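Long-range contacts in uncharacterized esterase YxiM (Bacillus subtilis, PDB 2O14), which probably acts as an ester hydrolase of the GDSL lipolytic family, joining a galactose-binding-like beta domain to an SGNH-type hydrolase domain: residues G87-K92 / I152-D157; Q124-D129 / P159-T164; V173-P178 / W187-P192; N180-A185 / P343-A348. One frame throughout, in Å; residues are numbered along the deposited sequence.

Contact 1. Residues G87-K92 / I152-D157; sequences GLYEVK and IKKLSD
Leu155 and Ser156 both stand opposite Leu88, a classic beta bulge that shifts the register of two antiparallel strands by one residue. Leu88 O takes a bond from Leu155 N at 2.8 Å and a weak, longer one from Ser156 N, while Leu88 N donates to Ser156 O. Beyond the bulge the pairing is regular: Glu90 and Lys153 form a hydrogen-bonded pair whose two bonds, Glu90 N to Lys153 O (2.6 Å) and Lys153 N to Glu90 O (2.8 Å), are nearly straight.

On one face of the sheet the extended chain of Lys154 crosses the Tyr89 ring, its CG 4.1 Å from the ring centroid in a CH-pi contact. Ile152 CG2 adds to this, 3.6 Å from Tyr89 CD2. Lys154 NZ then reaches Asp157 OD1 in a salt bridge of 2.9 Å, and Tyr89 OH bonds to Pro85 O. The other face carries Leu88, Glu90, Lys153 and Ser156; Leu155, set in the bulge, leans toward the neighbouring strand, its CD1 3.8 Å from Glu90 CB.

Both strands belong to the mixed sheet of the galactose-binding-like domain, where strand 87-95 runs between strand 146-156 and strand 120-127, antiparallel to both.

Contact 2. Residues Q124-D129 / P159-T164; sequences QIPVTD and PVTNRT
Pro126 packs its ring against the chain that leaves the beta domain, its CB 3.6 Å from Pro159 O and its CD 3.6 Å from Thr161 CG2. The methyl of Thr161 therefore meets the CD and CG side of the proline ring, and the carbonyl of Pro159 meets CB. A second patch forms from the ring of Pro159, whose CB touches Val127 O at 3.6 Å and the methyl of Thr128 at 3.9 Å. Thr128 CG2 lies anti to its own carbonyl carbon and beside the backbone N (OG1 chi1 53°), which puts the methyl where it can meet the proline. At the far end the side chains of Gln124 and Asn162 meet, crossing at about a right angle, with their amide planes 69° apart.

Contact across the two segments is thus mainly carbon against carbon and carbonyl oxygen. Further out, Thr164 OG1 donates to Asn162 O at 2.8 Å, linking the two residues within the linker, and Arg163 NE bonds to Gly231 O. Tyr227 also packs on Pro126.

Residues 159-164 lead from strand 146-156 to strand 164-169, and so join the beta domain to the parallel sheet of the hydrolase domain. Strand 120-127, on which Pro126 sits, pairs antiparallel with strand 87-95.

Contact 3. Residues V173-P178 / W187-P192; sequences VCNYYP and WGQMLP
Val173 lies beside the indole of Trp187, both side chains pointing the same way, with CG2 3.9 Å from Trp187 NE1. NE1 donates to Gln237 OE1, while the valine methyl packs beside it. The carbonyl O of Val173 accepts a weak, bent bond from Gly188 N (3.1 Å, 132° at the hydrogen) and a further one from Asn204 ND2. A side chain on Gly188 would run into this oxygen, since its CB would point at Val173 O.

At Cys174 the backbone carbonyl passes near the side chain of Gln189, its O 4.0 Å from Gln189 CB. Asn175 follows, and its OD1 comes down on Gln189 CB at 3.1 Å, the two amide planes almost perpendicular (86°); the same OD1 accepts a bond from Asn204 ND2. This loop follows strand 164-169 in the hydrolase domain, just after Ser171, the nucleophile by similarity, an arrangement consistent with the SGNH fold.

Tyr176 meets the extended chain of Gln189, whose CG is anti to the backbone N (chi1 172°), at about a right angle. The amide lies at the edge of the ring, nearly coplanar with it, and against the tyrosine backbone, with Gln189 CD 3.7 Å from Tyr176 N. Replacing Gln189 by an alanine removes the atoms beyond CB and would probably open a gap beside the Tyr176 backbone. The hydroxyl of Tyr176 bonds to Ser171 O, and the tyrosine side chain lies about 4 Å from that of Ser171 and about 5 Å from that of His342, active-site residues by similarity.

Contact 4. Residues N180-A185 / P343-A348; sequences NSSKQA and PNRAGA
Pro343 and Gln184 meet through a water: water 1 lies 3.0 Å from both Pro343 O and Gln184 NE2, and accepts from the latter. Pro343 comes just before the N-cap of helix 345-361, directly after His342, an active-site residue by similarity, in the hydrolase domain. The CG of Gln184 also touches Pro343 O.

Asn344 is the N-cap of that helix: its OD1 takes a bond from Gly347 N at 2.7 Å and 168°. The first torsion (chi1 52°) sets CG between the two backbone arms, N and the carbonyl carbon; OD1 then meets Gly347 N, while ND2 bonds to Gly333 O. Its CB rests against Lys183 O.

Arg345 makes the largest share of the contact. Its backbone N bonds to Lys183 O at 3.2 Å, and its chain, bent at chi3, brings NE to Ser182 O at 2.8 Å, with that oxygen close to the guanidinium plane. NH2 adds weak bonds to Ser182 O and OG and a bond to Leu179 O. An alanine in place of Arg345 would probably leave Ser182 O and Leu179 O without these donors and the start of the loop less firmly held. Ser182 OG is itself oriented by donating to Gln184 O at 2.7 Å.

One turn further along, Ala348 faces the loop beside Met190, and its CB packs 3.9 Å from Ala185 CB and 3.3 Å from Ala185 O.

Contacts 1 and 2 both reach the mixed sheet of the beta domain, contact 2 with one segment, 124-129; the other is the linker out of it. They touch through backbone bonds of Gly87 with Val127 and Tyr89 with Ile125; contact 1 is a partly buried strand pairing, contact 2 a surface contact of mainly apolar packing. Contacts 3 and 4 lie in the hydrolase domain, their centres 8 Å apart, and share the loop before helix 187-190. Contact 3 is buried and built round the Gln189 side chain and a weak backbone bond, whereas contact 4 is partly buried and held by arginine and backbone bonds at a helix start. Contacts 2 and 4 lie on opposite sides of the chain's centre.

Contact 1. Residues G87-K92 / I152-D157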
loop_
_atom_site.group_PDB
_atom_site.type_symbol
_atom_site.label_atom_id
_atom_site.label_comp_id
_atom_site.label_asym_id
_atom_site.label_seq_id
_atom_site.Cartn_x
_atom_site.Cartn_y
_atom_site.Cartn_z
ATOM N N GLY A 87 -22.025 5.060 -4.725
ATOM C CA GLY A 87 -21.560 4.025 -5.635
ATOM C C GLY A 87 -20.083 3.750 -5.413
ATOM O O GLY A 87 -19.507 4.225 -4.435
ATOM N N LEU A 88 -19.471 2.977 -6.306
ATOM C CA LEU A 88 -18.047 2.671 -6.204
ATOM C C LEU A 88 -17.315 3.586 -7.181
ATOM O O LEU A 88 -17.705 3.695 -8.346
ATOM C CB LEU A 88 -17.780 1.212 -6.573
ATOM C CG LEU A 88 -16.318 0.780 -6.407
ATOM C CD1 LEU A 88 -15.994 0.676 -4.918
ATOM C CD2 LEU A 88 -16.084 -0.560 -7.097
ATOM N N TYR A 89 -16.260 4.244 -6.713
ATOM C CA TYR A 89 -15.508 5.161 -7.564
ATOM C C TYR A 89 -14.034 4.819 -7.725
ATOM O O TYR A 89 -13.427 4.178 -6.868
ATOM C CB TYR A 89 -15.604 6.595 -7.028
ATOM C CG TYR A 89 -16.945 7.251 -7.233
ATOM C CD1 TYR A 89 -18.017 6.977 -6.391
ATOM C CD2 TYR A 89 -17.150 8.133 -8.292
ATOM C CE1 TYR A 89 -19.263 7.569 -6.598
ATOM C CE2 TYR A 89 -18.389 8.727 -8.509
ATOM C CZ TYR A 89 -19.441 8.442 -7.659
ATOM O OH TYR A 89 -20.669 9.031 -7.865
ATOM N N GLU A 90 -13.471 5.251 -8.846
ATOM C CA GLU A 90 -12.062 5.051 -9.116
ATOM C C GLU A 90 -11.455 6.427 -8.925
ATOM O O GLU A 90 -11.936 7.400 -9.502
ATOM C CB GLU A 90 -11.830 4.596 -10.557
ATOM C CG GLU A 90 -10.349 4.475 -10.917
ATOM C CD GLU A 90 -10.120 4.141 -12.383
ATOM O OE1 GLU A 90 -10.239 5.052 -13.238
ATOM O OE2 GLU A 90 -9.825 2.964 -12.676
ATOM N N VAL A 91 -10.413 6.512 -8.107
ATOM C CA VAL A 91 -9.762 7.785 -7.861
ATOM C C VAL A 91 -8.299 7.756 -8.289
ATOM O O VAL A 91 -7.499 6.982 -7.762
ATOM C CB VAL A 91 -9.826 8.169 -6.369
ATOM C CG1 VAL A 91 -9.156 9.524 -6.152
ATOM C CG2 VAL A 91 -11.264 8.214 -5.908
ATOM N N LYS A 92 -7.957 8.588 -9.264
ATOM C CA LYS A 92 -6.581 8.669 -9.721
ATOM C C LYS A 92 -6.004 9.893 -9.026
ATOM O O LYS A 92 -6.543 10.992 -9.146
ATOM C CB LYS A 92 -6.519 8.850 -11.236
ATOM C CG LYS A 92 -5.099 9.015 -11.754
ATOM C CD LYS A 92 -5.090 9.615 -13.150
ATOM C CE LYS A 92 -3.678 9.933 -13.612
ATOM N NZ LYS A 92 -3.691 10.593 -14.950
ATOM N N ILE A 152 -11.766 11.489 -10.770
ATOM C CA ILE A 152 -12.713 10.620 -10.092
ATOM C C ILE A 152 -13.727 10.067 -11.093
ATOM O O ILE A 152 -14.471 10.821 -11.721
ATOM C CB ILE A 152 -13.419 11.407 -8.976
ATOM C CG1 ILE A 152 -12.358 11.967 -8.017
ATOM C CG2 ILE A 152 -14.413 10.521 -8.242
ATOM C CD1 ILE A 152 -12.872 13.022 -7.065
ATOM N N LYS A 153 -13.746 8.746 -11.242
ATOM C CA LYS A 153 -14.650 8.100 -12.183
ATOM C C LYS A 153 -15.524 7.053 -11.500
ATOM O O LYS A 153 -15.036 6.227 -10.729
ATOM C CB LYS A 153 -13.834 7.445 -13.301
ATOM C CG LYS A 153 -14.662 7.050 -14.509
ATOM C CD LYS A 153 -13.829 6.362 -15.580
ATOM C CE LYS A 153 -13.427 4.960 -15.160
ATOM N NZ LYS A 153 -12.814 4.210 -16.294
ATOM N N LYS A 154 -16.820 7.083 -11.794
ATOM C CA LYS A 154 -17.750 6.136 -11.199
ATOM C C LYS A 154 -17.653 4.777 -11.892
ATOM O O LYS A 154 -17.728 4.689 -13.114
ATOM C CB LYS A 154 -19.180 6.676 -11.286
ATOM C CG LYS A 154 -20.189 5.872 -10.479
ATOM C CD LYS A 154 -21.544 6.562 -10.389
ATOM C CE LYS A 154 -22.478 5.762 -9.490
ATOM N NZ LYS A 154 -23.812 6.398 -9.290
ATOM N N LEU A 155 -17.490 3.719 -11.103
ATOM C CA LEU A 155 -17.368 2.367 -11.637
ATOM C C LEU A 155 -18.657 1.560 -11.551
ATOM O O LEU A 155 -18.932 0.725 -12.412
ATOM C CB LEU A 155 -16.265 1.606 -10.894
ATOM C CG LEU A 155 -14.843 2.168 -11.001
ATOM C CD1 LEU A 155 -13.931 1.436 -10.024
ATOM C CD2 LEU A 155 -14.337 2.019 -12.431
ATOM N N SER A 156 -19.448 1.803 -10.512
ATOM C CA SER A 156 -20.689 1.058 -10.331
ATOM C C SER A 156 -21.670 1.815 -9.453
ATOM O O SER A 156 -21.260 2.644 -8.643
ATOM C CB SER A 156 -20.380 -0.293 -9.688
ATOM O OG SER A 156 -21.557 -0.912 -9.201
ATOM N N ASP A 157 -22.962 1.532 -9.618
ATOM C CA ASP A 157 -23.990 2.179 -8.807
ATOM C C ASP A 157 -24.078 1.475 -7.465
ATOM O O ASP A 157 -24.730 1.961 -6.537
ATOM C CB ASP A 157 -25.363 2.122 -9.488
ATOM C CG ASP A 157 -25.430 2.963 -10.749
ATOM O OD1 ASP A 157 -24.827 4.059 -10.771
ATOM O OD2 ASP A 157 -26.102 2.531 -11.711
#

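Contact 2. Residues Q124-D129 / P159-T164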
loop_
_atom_site.group_PDB
_atom_site.type_symbol
_atom_site.label_atom_id
_atom_site.label_comp_id
_atom_site.label_asym_id
_atom_site.label_seq_id
_atom_site.Cartn_x
_atom_site.Cartn_y
_atom_site.Cartn_z
ATOM N N GLN A 124 -9.702 2.347 -5.678
ATOM C CA GLN A 124 -11.155 2.342 -5.737
ATOM C C GLN A 124 -11.696 2.567 -4.338
ATOM O O GLN A 124 -11.077 2.160 -3.357
ATOM C CB GLN A 124 -11.640 1.012 -6.295
ATOM C CG GLN A 124 -11.140 0.760 -7.695
ATOM C CD GLN A 124 -11.603 -0.567 -8.255
ATOM O OE1 GLN A 124 -11.352 -0.875 -9.421
ATOM N NE2 GLN A 124 -12.275 -1.364 -7.430
ATOM N N ILE A 125 -12.849 3.217 -4.242
ATOM C CA ILE A 125 -13.427 3.503 -2.940
ATOM C C ILE A 125 -14.941 3.650 -3.012
ATOM O O ILE A 125 -15.472 4.293 -3.920
ATOM C CB ILE A 125 -12.833 4.817 -2.367
ATOM C CG1 ILE A 125 -13.349 5.073 -0.949
ATOM C CG2 ILE A 125 -13.218 5.989 -3.263
ATOM C CD1 ILE A 125 -12.746 6.305 -0.314
ATOM N N PRO A 126 -15.662 3.026 -2.070
ATOM C CA PRO A 126 -17.118 3.173 -2.125
ATOM C C PRO A 126 -17.546 4.477 -1.456
ATOM O O PRO A 126 -16.982 4.877 -0.434
ATOM C CB PRO A 126 -17.620 1.938 -1.376
ATOM C CG PRO A 126 -16.533 1.690 -0.365
ATOM C CD PRO A 126 -15.272 1.921 -1.171
ATOM N N VAL A 127 -18.522 5.153 -2.052
ATOM C CA VAL A 127 -19.052 6.391 -1.498
ATOM C C VAL A 127 -20.460 6.031 -1.024
ATOM O O VAL A 127 -21.309 5.637 -1.826
ATOM C CB VAL A 127 -19.112 7.494 -2.564
ATOM C CG1 VAL A 127 -19.741 8.749 -1.978
ATOM C CG2 VAL A 127 -17.708 7.795 -3.072
ATOM N N THR A 128 -20.700 6.158 0.277
ATOM C CA THR A 128 -21.987 5.796 0.849
ATOM C C THR A 128 -22.764 6.930 1.510
ATOM O O THR A 128 -23.972 6.813 1.702
ATOM C CB THR A 128 -21.810 4.672 1.883
ATOM O OG1 THR A 128 -20.821 5.067 2.844
ATOM C CG2 THR A 128 -21.361 3.387 1.203
ATOM N N ASP A 129 -22.084 8.010 1.881
ATOM C CA ASP A 129 -22.772 9.135 2.512
ATOM C C ASP A 129 -22.941 10.297 1.531
ATOM O O ASP A 129 -23.249 11.421 1.929
ATOM C CB ASP A 129 -22.030 9.603 3.775
ATOM C CG ASP A 129 -20.597 10.016 3.500
ATOM O OD1 ASP A 129 -20.324 10.517 2.389
ATOM O OD2 ASP A 129 -19.744 9.855 4.401
ATOM N N PRO A 159 -22.539 0.661 -4.157
ATOM C CA PRO A 159 -21.446 1.164 -3.322
ATOM C C PRO A 159 -20.765 0.054 -2.530
ATOM O O PRO A 159 -20.751 0.074 -1.300
ATOM C CB PRO A 159 -22.144 2.185 -2.431
ATOM C CG PRO A 159 -23.472 1.544 -2.201
ATOM C CD PRO A 159 -23.850 1.012 -3.582
ATOM N N VAL A 160 -20.209 -0.918 -3.243
ATOM C CA VAL A 160 -19.517 -2.030 -2.609
ATOM C C VAL A 160 -18.215 -2.285 -3.355
ATOM O O VAL A 160 -18.173 -2.255 -4.585
ATOM C CB VAL A 160 -20.376 -3.322 -2.617
ATOM C CG1 VAL A 160 -21.721 -3.052 -1.954
ATOM C CG2 VAL A 160 -20.572 -3.818 -4.034
ATOM N N THR A 161 -17.155 -2.533 -2.595
ATOM C CA THR A 161 -15.834 -2.780 -3.155
ATOM C C THR A 161 -15.776 -4.057 -3.978
ATOM O O THR A 161 -16.571 -4.980 -3.768
ATOM C CB THR A 161 -14.788 -2.924 -2.043
ATOM O OG1 THR A 161 -15.119 -4.066 -1.242
ATOM C CG2 THR A 161 -14.762 -1.687 -1.157
ATOM N N ASN A 162 -14.833 -4.108 -4.916
ATOM C CA ASN A 162 -14.635 -5.298 -5.733
ATOM C C ASN A 162 -13.758 -6.250 -4.924
ATOM O O ASN A 162 -13.169 -5.852 -3.916
ATOM C CB ASN A 162 -13.926 -4.955 -7.047
ATOM C CG ASN A 162 -14.840 -4.269 -8.046
ATOM O OD1 ASN A 162 -15.943 -4.743 -8.318
ATOM N ND2 ASN A 162 -14.381 -3.156 -8.605
ATOM N N ARG A 163 -13.673 -7.503 -5.355
ATOM C CA ARG A 163 -12.848 -8.480 -4.655
ATOM C C ARG A 163 -11.425 -7.926 -4.616
ATOM O O ARG A 163 -10.902 -7.470 -5.635
ATOM C CB ARG A 163 -12.886 -9.810 -5.391
ATOM C CG ARG A 163 -12.485 -10.984 -4.538
ATOM C CD ARG A 163 -12.746 -12.274 -5.277
ATOM N NE ARG A 163 -12.418 -13.437 -4.467
ATOM C CZ ARG A 163 -12.542 -14.688 -4.893
ATOM N NH1 ARG A 163 -12.990 -14.924 -6.121
ATOM N NH2 ARG A 163 -12.210 -15.697 -4.100
ATOM N N THR A 164 -10.793 -7.962 -3.447
ATOM C CA THR A 164 -9.459 -7.394 -3.327
ATOM C C THR A 164 -8.483 -8.167 -2.457
ATOM O O THR A 164 -8.872 -8.838 -1.506
ATOM C CB THR A 164 -9.534 -5.971 -2.735
ATOM O OG1 THR A 164 -10.523 -5.206 -3.438
ATOM C CG2 THR A 164 -8.179 -5.275 -2.836
#

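Contact 3. Residues V173-P178 / W187-P192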
loop_
_atom_site.group_PDB
_atom_site.type_symbol
_atom_site.label_atom_id
_atom_site.label_comp_id
_atom_site.label_asym_id
_atom_site.label_seq_id
_atom_site.Cartn_x
_atom_site.Cartn_y
_atom_site.Cartn_z
ATOM N N VAL A 173 8.123 -5.673 0.775
ATOM C CA VAL A 173 6.764 -5.908 0.278
ATOM C C VAL A 173 6.072 -4.677 -0.318
ATOM O O VAL A 173 5.317 -4.786 -1.289
ATOM C CB VAL A 173 5.852 -6.434 1.421
ATOM C CG1 VAL A 173 4.451 -6.703 0.896
ATOM C CG2 VAL A 173 6.452 -7.692 2.033
ATOM N N CYS A 174 6.339 -3.512 0.262
ATOM C CA CYS A 174 5.708 -2.255 -0.149
ATOM C C CYS A 174 5.934 -1.776 -1.575
ATOM O O CYS A 174 6.726 -2.343 -2.333
ATOM C CB CYS A 174 6.120 -1.133 0.809
ATOM S SG CYS A 174 7.834 -0.605 0.628
ATOM N N ASN A 175 5.213 -0.714 -1.925
ATOM C CA ASN A 175 5.309 -0.108 -3.244
ATOM C C ASN A 175 6.389 0.965 -3.289
ATOM O O ASN A 175 6.582 1.713 -2.329
ATOM C CB ASN A 175 3.987 0.559 -3.639
ATOM C CG ASN A 175 2.886 -0.432 -3.926
ATOM O OD1 ASN A 175 3.135 -1.518 -4.449
ATOM N ND2 ASN A 175 1.646 -0.052 -3.613
ATOM N N TYR A 176 7.093 1.028 -4.411
ATOM C CA TYR A 176 8.107 2.050 -4.628
ATOM C C TYR A 176 7.645 2.788 -5.887
ATOM O O TYR A 176 7.002 2.194 -6.755
ATOM C CB TYR A 176 9.490 1.425 -4.829
ATOM C CG TYR A 176 10.057 0.825 -3.564
ATOM C CD1 TYR A 176 9.639 -0.428 -3.111
ATOM C CD2 TYR A 176 10.969 1.534 -2.790
ATOM C CE1 TYR A 176 10.116 -0.962 -1.908
ATOM C CE2 TYR A 176 11.452 1.013 -1.585
ATOM C CZ TYR A 176 11.022 -0.232 -1.150
ATOM O OH TYR A 176 11.484 -0.741 0.045
ATOM N N TYR A 177 7.941 4.078 -5.987
ATOM C CA TYR A 177 7.505 4.843 -7.149
ATOM C C TYR A 177 8.646 5.361 -8.019
ATOM O O TYR A 177 9.745 5.625 -7.530
ATOM C CB TYR A 177 6.618 6.008 -6.696
ATOM C CG TYR A 177 5.316 5.553 -6.071
ATOM C CD1 TYR A 177 5.292 4.945 -4.813
ATOM C CD2 TYR A 177 4.114 5.689 -6.756
ATOM C CE1 TYR A 177 4.093 4.484 -4.258
ATOM C CE2 TYR A 177 2.915 5.229 -6.217
ATOM C CZ TYR A 177 2.908 4.630 -4.975
ATOM O OH TYR A 177 1.717 4.172 -4.467
ATOM N N PRO A 178 8.400 5.501 -9.335
ATOM C CA PRO A 178 7.138 5.205 -10.029
ATOM C C PRO A 178 6.808 3.712 -9.995
ATOM O O PRO A 178 7.701 2.877 -10.106
ATOM C CB PRO A 178 7.402 5.693 -11.453
ATOM C CG PRO A 178 8.382 6.809 -11.250
ATOM C CD PRO A 178 9.326 6.213 -10.232
ATOM N N TRP A 187 7.586 -7.206 -3.336
ATOM C CA TRP A 187 6.867 -8.166 -4.164
ATOM C C TRP A 187 5.364 -7.931 -4.214
ATOM O O TRP A 187 4.690 -8.419 -5.115
ATOM C CB TRP A 187 7.186 -9.620 -3.768
ATOM C CG TRP A 187 6.681 -10.113 -2.440
ATOM C CD1 TRP A 187 7.381 -10.184 -1.268
ATOM C CD2 TRP A 187 5.404 -10.710 -2.180
ATOM N NE1 TRP A 187 6.623 -10.799 -0.299
ATOM C CE2 TRP A 187 5.405 -11.131 -0.832
ATOM C CE3 TRP A 187 4.259 -10.934 -2.959
ATOM C CZ2 TRP A 187 4.306 -11.766 -0.244
ATOM C CZ3 TRP A 187 3.164 -11.566 -2.374
ATOM C CH2 TRP A 187 3.197 -11.973 -1.029
ATOM N N GLY A 188 4.839 -7.169 -3.259
ATOM C CA GLY A 188 3.419 -6.873 -3.276
ATOM C C GLY A 188 3.137 -5.934 -4.438
ATOM O O GLY A 188 2.023 -5.869 -4.959
ATOM N N GLN A 189 4.162 -5.201 -4.850
ATOM C CA GLN A 189 4.039 -4.268 -5.959
ATOM C C GLN A 189 4.009 -5.028 -7.287
ATOM O O GLN A 189 3.478 -4.535 -8.280
ATOM C CB GLN A 189 5.216 -3.291 -5.940
ATOM C CG GLN A 189 5.316 -2.377 -7.154
ATOM C CD GLN A 189 6.530 -1.464 -7.086
ATOM O OE1 GLN A 189 6.868 -0.785 -8.058
ATOM N NE2 GLN A 189 7.191 -1.443 -5.932
HETATM N N MSE A 190 4.580 -6.233 -7.293
HETATM C CA MSE A 190 4.622 -7.058 -8.500
HETATM C C MSE A 190 3.507 -8.096 -8.551
HETATM O O MSE A 190 3.310 -8.760 -9.567
HETATM C CB MSE A 190 5.974 -7.766 -8.612
HETATM C CG MSE A 190 6.796 -7.306 -9.798
HETATM SE SE MSE A 190 7.229 -5.422 -9.717
HETATM C CE MSE A 190 8.999 -5.586 -8.959
ATOM N N LEU A 191 2.785 -8.233 -7.449
ATOM C CA LEU A 191 1.687 -9.181 -7.361
ATOM C C LEU A 191 0.700 -9.044 -8.519
ATOM O O LEU A 191 0.327 -10.035 -9.153
ATOM C CB LEU A 191 0.939 -8.983 -6.045
ATOM C CG LEU A 191 0.682 -10.213 -5.180
ATOM C CD1 LEU A 191 -0.247 -9.806 -4.043
ATOM C CD2 LEU A 191 0.061 -11.337 -6.003
ATOM N N PRO A 192 0.257 -7.811 -8.814
ATOM C CA PRO A 192 -0.696 -7.644 -9.915
ATOM C C PRO A 192 -0.275 -8.263 -11.250
ATOM O O PRO A 192 -1.124 -8.575 -12.087
ATOM C CB PRO A 192 -0.899 -6.124 -9.981
ATOM C CG PRO A 192 0.330 -5.561 -9.330
ATOM C CD PRO A 192 0.594 -6.513 -8.204
#

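Contact 4. Residues N180-A185 / P343-A348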
loop_
_atom_site.group_PDB
_atom_site.type_symbol
_atom_site.label_atom_id
_atom_site.label_comp_id
_atom_site.label_asym_id
_atom_site.label_seq_id
_atom_site.Cartn_x
_atom_site.Cartn_y
_atom_site.Cartn_z
ATOM N N ASN A 180 5.734 1.548 -12.092
ATOM C CA ASN A 180 6.190 0.701 -13.191
ATOM C C ASN A 180 7.583 1.045 -13.694
ATOM O O ASN A 180 7.966 0.645 -14.791
ATOM C CB ASN A 180 5.193 0.786 -14.349
ATOM C CG ASN A 180 3.829 0.226 -13.984
ATOM O OD1 ASN A 180 2.820 0.560 -14.610
ATOM N ND2 ASN A 180 3.793 -0.639 -12.972
ATOM N N SER A 181 8.352 1.762 -12.887
ATOM C CA SER A 181 9.688 2.157 -13.303
ATOM C C SER A 181 10.718 2.107 -12.182
ATOM O O SER A 181 11.917 2.191 -12.437
ATOM C CB SER A 181 9.629 3.573 -13.879
ATOM O OG SER A 181 10.921 4.046 -14.201
ATOM N N SER A 182 10.255 1.965 -10.945
ATOM C CA SER A 182 11.156 1.939 -9.797
ATOM C C SER A 182 12.225 0.854 -9.850
ATOM O O SER A 182 11.949 -0.308 -10.158
ATOM C CB SER A 182 10.358 1.814 -8.490
ATOM O OG SER A 182 9.552 0.648 -8.466
ATOM N N LYS A 183 13.452 1.263 -9.544
ATOM C CA LYS A 183 14.614 0.382 -9.525
ATOM C C LYS A 183 14.436 -0.657 -8.414
ATOM O O LYS A 183 14.860 -1.805 -8.541
ATOM C CB LYS A 183 15.871 1.219 -9.277
ATOM C CG LYS A 183 17.179 0.453 -9.289
ATOM C CD LYS A 183 18.329 1.382 -8.922
ATOM C CE LYS A 183 19.667 0.664 -8.959
ATOM N NZ LYS A 183 20.782 1.565 -8.546
ATOM N N GLN A 184 13.804 -0.231 -7.325
ATOM C CA GLN A 184 13.537 -1.098 -6.187
ATOM C C GLN A 184 12.040 -1.387 -6.175
ATOM O O GLN A 184 11.253 -0.639 -6.760
ATOM C CB GLN A 184 13.932 -0.396 -4.885
ATOM C CG GLN A 184 13.943 -1.306 -3.661
ATOM C CD GLN A 184 14.357 -0.579 -2.392
ATOM O OE1 GLN A 184 14.972 0.488 -2.447
ATOM N NE2 GLN A 184 14.037 -1.164 -1.241
ATOM N N ALA A 185 11.645 -2.468 -5.513
ATOM C CA ALA A 185 10.234 -2.820 -5.428
ATOM C C ALA A 185 9.964 -3.907 -4.389
ATOM O O ALA A 185 10.843 -4.703 -4.061
ATOM C CB ALA A 185 9.726 -3.265 -6.798
ATOM N N PRO A 343 15.057 -6.528 -1.948
ATOM C CA PRO A 343 15.012 -7.041 -3.319
ATOM C C PRO A 343 14.880 -5.870 -4.286
ATOM O O PRO A 343 14.385 -4.804 -3.906
ATOM C CB PRO A 343 13.750 -7.903 -3.329
ATOM C CG PRO A 343 13.585 -8.309 -1.898
ATOM C CD PRO A 343 13.925 -7.043 -1.161
ATOM N N ASN A 344 15.345 -6.050 -5.518
ATOM C CA ASN A 344 15.193 -5.002 -6.517
ATOM C C ASN A 344 13.945 -5.414 -7.287
ATOM O O ASN A 344 13.253 -6.347 -6.877
ATOM C CB ASN A 344 16.401 -4.930 -7.460
ATOM C CG ASN A 344 16.748 -6.272 -8.078
ATOM O OD1 ASN A 344 15.870 -7.058 -8.437
ATOM N ND2 ASN A 344 18.042 -6.533 -8.219
ATOM N N ARG A 345 13.651 -4.739 -8.390
ATOM C CA ARG A 345 12.467 -5.083 -9.167
ATOM C C ARG A 345 12.467 -6.556 -9.599
ATOM O O ARG A 345 11.452 -7.250 -9.466
ATOM C CB ARG A 345 12.359 -4.163 -10.388
ATOM C CG ARG A 345 11.170 -4.454 -11.298
ATOM C CD ARG A 345 10.967 -3.325 -12.288
ATOM N NE ARG A 345 10.411 -2.138 -11.642
ATOM C CZ ARG A 345 9.115 -1.949 -11.415
ATOM N NH1 ARG A 345 8.235 -2.864 -11.789
ATOM N NH2 ARG A 345 8.700 -0.849 -10.803
ATOM N N ALA A 346 13.604 -7.033 -10.105
ATOM C CA ALA A 346 13.725 -8.421 -10.553
ATOM C C ALA A 346 13.483 -9.390 -9.401
ATOM O O ALA A 346 12.732 -10.353 -9.539
ATOM C CB ALA A 346 15.109 -8.662 -11.156
ATOM N N GLY A 347 14.123 -9.139 -8.265
ATOM C CA GLY A 347 13.929 -10.008 -7.116
ATOM C C GLY A 347 12.490 -9.964 -6.628
ATOM O O GLY A 347 11.913 -10.989 -6.255
ATOM N N ALA A 348 11.905 -8.772 -6.629
ATOM C CA ALA A 348 10.527 -8.598 -6.193
ATOM C C ALA A 348 9.589 -9.357 -7.126
ATOM O O ALA A 348 8.595 -9.944 -6.693
ATOM C CB ALA A 348 10.171 -7.116 -6.181
HETATM O O HOH W 1 12.934 -3.926 -1.484
#